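PDB 6JDD: cypemycin cysteine dehydrogenase (decarboxylating) from Streptomyces sp, which catalyses the FAD-dependent oxidative decarboxylation of the C-terminal cysteine of the cypemycin precursor peptide, a step in forming its aminovinyl-cysteine group. Local coordinates for residues V79-S84 with M114-T119; F90-P94 with F170-L176. One frame throughout, in Å; residues are numbered along the deposited sequence.

Interaction 1. Residues V79-S84 with M114-T119. With FAD (flavin-adenine dinucleotide), chain B.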
# COMPACT_ATOMS: atom_id res chain seq x y z
N VAL A 79 31.54 11.59 -4.24
CA VAL A 79 30.81 12.82 -4.67
C VAL A 79 31.11 13.95 -3.66
O VAL A 79 31.17 15.10 -4.09
CB VAL A 79 29.30 12.60 -4.89
CG1 VAL A 79 29.02 11.49 -5.90
CG2 VAL A 79 28.52 12.37 -3.60
N ASN A 80 31.29 13.67 -2.37
CA ASN A 80 31.50 14.73 -1.35
C ASN A 80 32.95 15.27 -1.42
O ASN A 80 33.26 16.16 -0.64
CB ASN A 80 31.07 14.24 0.04
CG ASN A 80 29.57 14.40 0.27
OD1 ASN A 80 29.02 15.48 0.10
ND2 ASN A 80 28.90 13.33 0.68
N SER A 81 33.79 14.79 -2.35
CA SER A 81 35.13 15.37 -2.65
C SER A 81 35.22 15.80 -4.10
O SER A 81 36.36 16.01 -4.58
CB SER A 81 36.20 14.39 -2.42
OG SER A 81 35.87 13.63 -1.27
N GLY A 82 34.10 15.86 -4.80
CA GLY A 82 34.07 16.32 -6.19
C GLY A 82 34.63 15.30 -7.15
O GLY A 82 35.15 15.70 -8.19
N LYS A 83 34.47 14.02 -6.85
CA LYS A 83 34.97 12.94 -7.72
C LYS A 83 33.85 11.98 -8.11
O LYS A 83 32.79 11.95 -7.45
CB LYS A 83 36.13 12.23 -7.03
CG LYS A 83 37.22 13.16 -6.54
CD LYS A 83 38.59 12.53 -6.59
CE LYS A 83 39.24 12.38 -5.23
NZ LYS A 83 40.29 13.38 -5.05
N SER A 84 34.10 11.25 -9.20
CA SER A 84 33.31 10.10 -9.68
C SER A 84 34.31 9.03 -10.12
O SER A 84 34.84 9.13 -11.22
CB SER A 84 32.38 10.47 -10.80
OG SER A 84 31.75 9.31 -11.33
N MET A 114 26.54 18.36 -5.77
CA MET A 114 27.66 18.49 -4.81
C MET A 114 28.95 18.21 -5.59
O MET A 114 29.86 19.01 -5.53
CB MET A 114 27.49 17.53 -3.62
CG MET A 114 28.63 17.54 -2.62
SD MET A 114 28.62 19.06 -1.67
CE MET A 114 27.42 18.63 -0.40
N MET A 115 28.96 17.11 -6.32
CA MET A 115 30.11 16.62 -7.09
C MET A 115 30.57 17.70 -8.07
O MET A 115 31.74 18.02 -8.07
CB MET A 115 29.68 15.35 -7.81
CG MET A 115 30.78 14.70 -8.61
SD MET A 115 30.13 13.26 -9.48
CE MET A 115 29.09 14.01 -10.72
N LEU A 116 29.65 18.27 -8.84
CA LEU A 116 29.97 19.27 -9.87
C LEU A 116 30.44 20.58 -9.20
O LEU A 116 31.27 21.26 -9.77
CB LEU A 116 28.77 19.48 -10.79
CG LEU A 116 28.42 18.29 -11.69
CD1 LEU A 116 27.24 18.60 -12.57
CD2 LEU A 116 29.59 17.87 -12.54
N GLN A 117 29.89 20.93 -8.02
CA GLN A 117 30.39 22.10 -7.26
C GLN A 117 31.85 21.86 -6.84
O GLN A 117 32.62 22.84 -6.84
CB GLN A 117 29.56 22.40 -6.00
CG GLN A 117 28.12 22.92 -6.23
CD GLN A 117 27.97 24.14 -7.11
OE1 GLN A 117 28.92 24.93 -7.26
NE2 GLN A 117 26.79 24.30 -7.69
N LEU A 118 32.25 20.65 -6.47
CA LEU A 118 33.55 20.45 -5.79
C LEU A 118 34.64 20.08 -6.79
O LEU A 118 35.83 20.22 -6.49
CB LEU A 118 33.40 19.39 -4.69
CG LEU A 118 32.43 19.73 -3.56
CD1 LEU A 118 32.41 18.61 -2.55
CD2 LEU A 118 32.82 21.00 -2.87
N THR A 119 34.29 19.62 -7.98
CA THR A 119 35.33 19.15 -8.91
C THR A 119 36.16 20.35 -9.37
O THR A 119 35.61 21.46 -9.51
CB THR A 119 34.74 18.34 -10.07
OG1 THR A 119 35.83 17.81 -10.83
CG2 THR A 119 33.87 19.19 -10.96
PA FAD B . 16.66 19.67 3.15
O1A FAD B . 15.41 20.29 3.67
O2A FAD B . 16.88 18.21 3.36
O5B FAD B . 16.80 20.00 1.58
C5B FAD B . 16.25 19.07 0.62
C4B FAD B . 15.96 19.79 -0.67
O4B FAD B . 14.61 19.48 -1.09
C3B FAD B . 16.04 21.32 -0.62
O3B FAD B . 16.57 21.85 -1.83
C2B FAD B . 14.58 21.73 -0.41
O2B FAD B . 14.31 23.03 -0.87
C1B FAD B . 13.87 20.67 -1.25
N9A FAD B . 12.50 20.42 -0.83
C8A FAD B . 11.62 21.30 -0.26
N7A FAD B . 10.45 20.76 0.00
C5A FAD B . 10.58 19.44 -0.42
C6A FAD B . 9.69 18.34 -0.41
N6A FAD B . 8.44 18.41 0.05
N1A FAD B . 10.14 17.17 -0.91
C2A FAD B . 11.40 17.12 -1.38
N3A FAD B . 12.32 18.07 -1.44
C4A FAD B . 11.84 19.22 -0.94
N1 FAD B . 26.37 18.43 2.79
C2 FAD B . 27.08 19.42 3.38
O2 FAD B . 26.92 20.59 3.05
N3 FAD B . 27.99 19.16 4.35
C4 FAD B . 28.25 17.89 4.79
O4 FAD B . 29.08 17.70 5.67
C4X FAD B . 27.53 16.83 4.20
N5 FAD B . 27.76 15.61 4.61
C5X FAD B . 27.04 14.60 4.02
C6 FAD B . 27.27 13.28 4.45
C7 FAD B . 26.60 12.22 3.90
C7M FAD B . 26.87 10.82 4.38
C8 FAD B . 25.64 12.46 2.88
C8M FAD B . 24.88 11.31 2.27
C9 FAD B . 25.40 13.75 2.46
C9A FAD B . 26.09 14.84 3.01
N10 FAD B . 25.87 16.15 2.60
C10 FAD B . 26.58 17.19 3.18
C1' FAD B . 24.88 16.44 1.55
C2' FAD B . 23.57 16.94 2.12
O2' FAD B . 22.95 15.91 2.87
C3' FAD B . 22.62 17.40 1.00
O3' FAD B . 23.15 18.57 0.39
C4' FAD B . 21.20 17.68 1.48
O4' FAD B . 20.39 18.08 0.37
C5' FAD B . 21.15 18.75 2.55
O5' FAD B . 19.76 19.10 2.82
P FAD B . 19.42 20.04 4.07
O1P FAD B . 20.30 21.24 4.02
O2P FAD B . 19.43 19.20 5.31
O3P FAD B . 17.92 20.48 3.74
O HOH W 1 37.16 15.46 -9.91
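The loop 79-84 lies against the C-terminal end of helix 111-118 in the Rossmann-like fold of a homooligomeric flavin-containing Cys decarboxylase, and the closest pair of CA atoms, those of G82 and M115, is 4.1 Å apart. A short 3-10 turn ends here, closed by G82 N donating to V79 O at 3.1 Å. Two CA-H...O contacts bring the main chains together: M115 CA to V79 O at 3.5 Å and G82 CA to M115 O at 3.4 Å. Glycine suits position 82 on two counts: its phi is positive (74°), and an ideal CB would lie 2.5 Å from L118 C.

M115 has the most surface covered of any residue here, 85 Å². Its CB meets V79 CB at 4.0 Å, and its SD reaches K83 O at 3.6 Å. L118 points toward the loop and sets CD1 3.2 Å from N80 O. At the end of the helix a water donates to G82 O (2.7 Å) and also hydrogen-bonds T119 OG1 (2.9 Å), a hydroxyl that has A121 N as a further partner.

The opposite end of the contact borders the flavin of an FAD that is hydrogen-bonded to T45 and T96 of a second subunit; P130 of that subunit packs on N80 and M114. N80 OD1 touches M114 CG at 3.4 Å, and M114 CE lies 3.4 Å from FAD N1.

Interaction 2. Residues F90-P94 with F170-L176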
# COMPACT_ATOMS: atom_id res chain seq x y z
N PHE A 90 33.83 15.82 -16.70
CA PHE A 90 32.40 15.72 -16.34
C PHE A 90 31.59 16.38 -17.45
O PHE A 90 31.83 17.53 -17.75
CB PHE A 90 32.12 16.39 -15.01
CG PHE A 90 32.76 15.69 -13.85
CD1 PHE A 90 34.10 15.87 -13.56
CD2 PHE A 90 32.03 14.82 -13.07
CE1 PHE A 90 34.69 15.21 -12.50
CE2 PHE A 90 32.62 14.18 -11.99
CZ PHE A 90 33.95 14.37 -11.71
N LEU A 91 30.74 15.60 -18.10
CA LEU A 91 29.91 16.10 -19.23
C LEU A 91 28.47 16.09 -18.74
O LEU A 91 28.01 15.03 -18.36
CB LEU A 91 30.09 15.23 -20.48
CG LEU A 91 31.53 14.85 -20.82
CD1 LEU A 91 31.57 13.82 -21.94
CD2 LEU A 91 32.35 16.08 -21.21
N VAL A 92 27.82 17.24 -18.73
CA VAL A 92 26.36 17.34 -18.45
C VAL A 92 25.62 17.25 -19.79
O VAL A 92 25.65 18.20 -20.55
CB VAL A 92 26.05 18.60 -17.64
CG1 VAL A 92 24.61 18.61 -17.16
CG2 VAL A 92 26.99 18.74 -16.45
N PHE A 93 25.03 16.10 -20.06
CA PHE A 93 24.66 15.64 -21.41
C PHE A 93 23.36 14.87 -21.33
O PHE A 93 23.36 13.75 -20.85
CB PHE A 93 25.77 14.75 -21.98
CG PHE A 93 25.55 14.32 -23.40
CD1 PHE A 93 25.58 15.25 -24.43
CD2 PHE A 93 25.31 13.00 -23.71
CE1 PHE A 93 25.36 14.87 -25.74
CE2 PHE A 93 25.09 12.62 -25.02
CZ PHE A 93 25.12 13.55 -26.04
N PRO A 94 22.19 15.46 -21.66
CA PRO A 94 22.05 16.90 -21.82
C PRO A 94 21.93 17.69 -20.51
O PRO A 94 21.81 17.09 -19.46
CB PRO A 94 20.70 16.99 -22.52
CG PRO A 94 19.91 15.90 -21.87
CD PRO A 94 20.91 14.77 -21.74
N PHE A 170 23.78 20.03 -27.54
CA PHE A 170 23.69 18.54 -27.43
C PHE A 170 24.70 17.87 -28.37
O PHE A 170 24.32 17.32 -29.41
CB PHE A 170 22.28 18.02 -27.71
CG PHE A 170 22.10 16.60 -27.24
CD1 PHE A 170 22.33 16.27 -25.91
CD2 PHE A 170 21.71 15.60 -28.13
CE1 PHE A 170 22.16 14.97 -25.47
CE2 PHE A 170 21.54 14.31 -27.68
CZ PHE A 170 21.78 14.00 -26.36
N ASN A 171 25.97 17.89 -27.99
CA ASN A 171 27.08 17.63 -28.92
C ASN A 171 28.16 16.88 -28.14
O ASN A 171 29.07 17.55 -27.62
CB ASN A 171 27.59 18.95 -29.49
CG ASN A 171 28.78 18.79 -30.40
OD1 ASN A 171 29.29 17.68 -30.56
ND2 ASN A 171 29.24 19.88 -30.98
N LEU A 172 28.10 15.55 -28.10
CA LEU A 172 29.11 14.76 -27.34
C LEU A 172 30.49 14.84 -28.01
O LEU A 172 31.50 15.05 -27.33
CB LEU A 172 28.65 13.31 -27.18
CG LEU A 172 29.58 12.41 -26.38
CD1 LEU A 172 29.82 12.96 -25.00
CD2 LEU A 172 29.01 11.02 -26.25
N PRO A 173 30.64 14.65 -29.34
CA PRO A 173 31.98 14.76 -29.94
C PRO A 173 32.68 16.10 -29.63
O PRO A 173 33.84 16.10 -29.17
CB PRO A 173 31.70 14.56 -31.44
CG PRO A 173 30.40 13.77 -31.47
CD PRO A 173 29.58 14.32 -30.33
N GLY A 174 31.96 17.21 -29.80
CA GLY A 174 32.44 18.55 -29.41
C GLY A 174 32.78 18.62 -27.93
O GLY A 174 33.83 19.20 -27.57
N ALA A 175 31.94 18.04 -27.07
CA ALA A 175 32.19 18.06 -25.62
C ALA A 175 33.52 17.32 -25.38
O ALA A 175 34.30 17.72 -24.51
CB ALA A 175 31.02 17.48 -24.85
N LEU A 176 33.79 16.25 -26.11
CA LEU A 176 34.99 15.41 -25.82
C LEU A 176 36.23 16.20 -26.21
O LEU A 176 37.25 16.17 -25.45
CB LEU A 176 34.91 14.10 -26.62
CG LEU A 176 33.88 13.08 -26.16
CD1 LEU A 176 33.67 12.03 -27.23
CD2 LEU A 176 34.30 12.44 -24.85
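F93, F170 and L91 bury the most surface here (104, 83 and 71 Å²), and they divide the contact into an aromatic part and an aliphatic part. The aromatic part is an offset stack of the F93 and F170 rings: the centroids are 4.2 Å apart, the planes are inclined by just 6°, and the closest atoms, F93 CE1 and F170 CE1, approach to 3.2 Å. The F93 ring also takes an off-centre CH-pi contact from L172, whose CB sits 4.2 Å from the ring centroid and 30° off its normal. N171 N lies at the ring edge, 3.8 Å from F93 CE1. P94, preceded by a cis peptide bond where the strand turns a corner, places CB 3.8 Å from F170 CD1.

The aliphatic part centres on L91, which points toward helix 172-185. Its CD1 meets L172 CD1 at 3.6 Å and L176 CD2 at 4.2 Å, while its CD2 meets A175 CB at 4.1 Å. This is the helix-on-sheet packing of a Rossmann-like fold: the axes of 90-92 and 172-176 approach to 9.9 Å and run nearly antiparallel, at 150°. V124 of the adjacent strand 123-127 touches both L91 and A175, and W30 and L31 of helix 24-34 touch L176.

N171 begins the helix as its N-cap, OD1 accepting from G174 N at 2.8 Å, while ND2 of the same amide hydrogen-bonds P153 O. Every side-chain pairing between the segments is apolar, which implies that, at this strand, ring stacking and hydrophobic packing hold the start of the C-terminal helix.

From the N terminus the segments come in the order 79-84, 90-94, 114-119 and 170-176, so the two contacts cross. Interaction 1 closes a loop of 29 residues that includes strand 90-95 and helix 97-104; interaction 2 starts inside that loop and closes after 75 intervening residues, past strands 123-127 and 149-151. The first ties the connection between strands 65-67 and 90-95 to helix 111-118, and the second ties strand 90-95 to the C-terminal helix. Their centres are 18 Å apart, yet their segments touch: F90, which takes no part in the contact with 170-176, has CE1 3.3 Å from T119 OG1 and CE2 3.7 Å from M115 SD. L116 CD1 also packs on V92 CG2, at 3.9 Å.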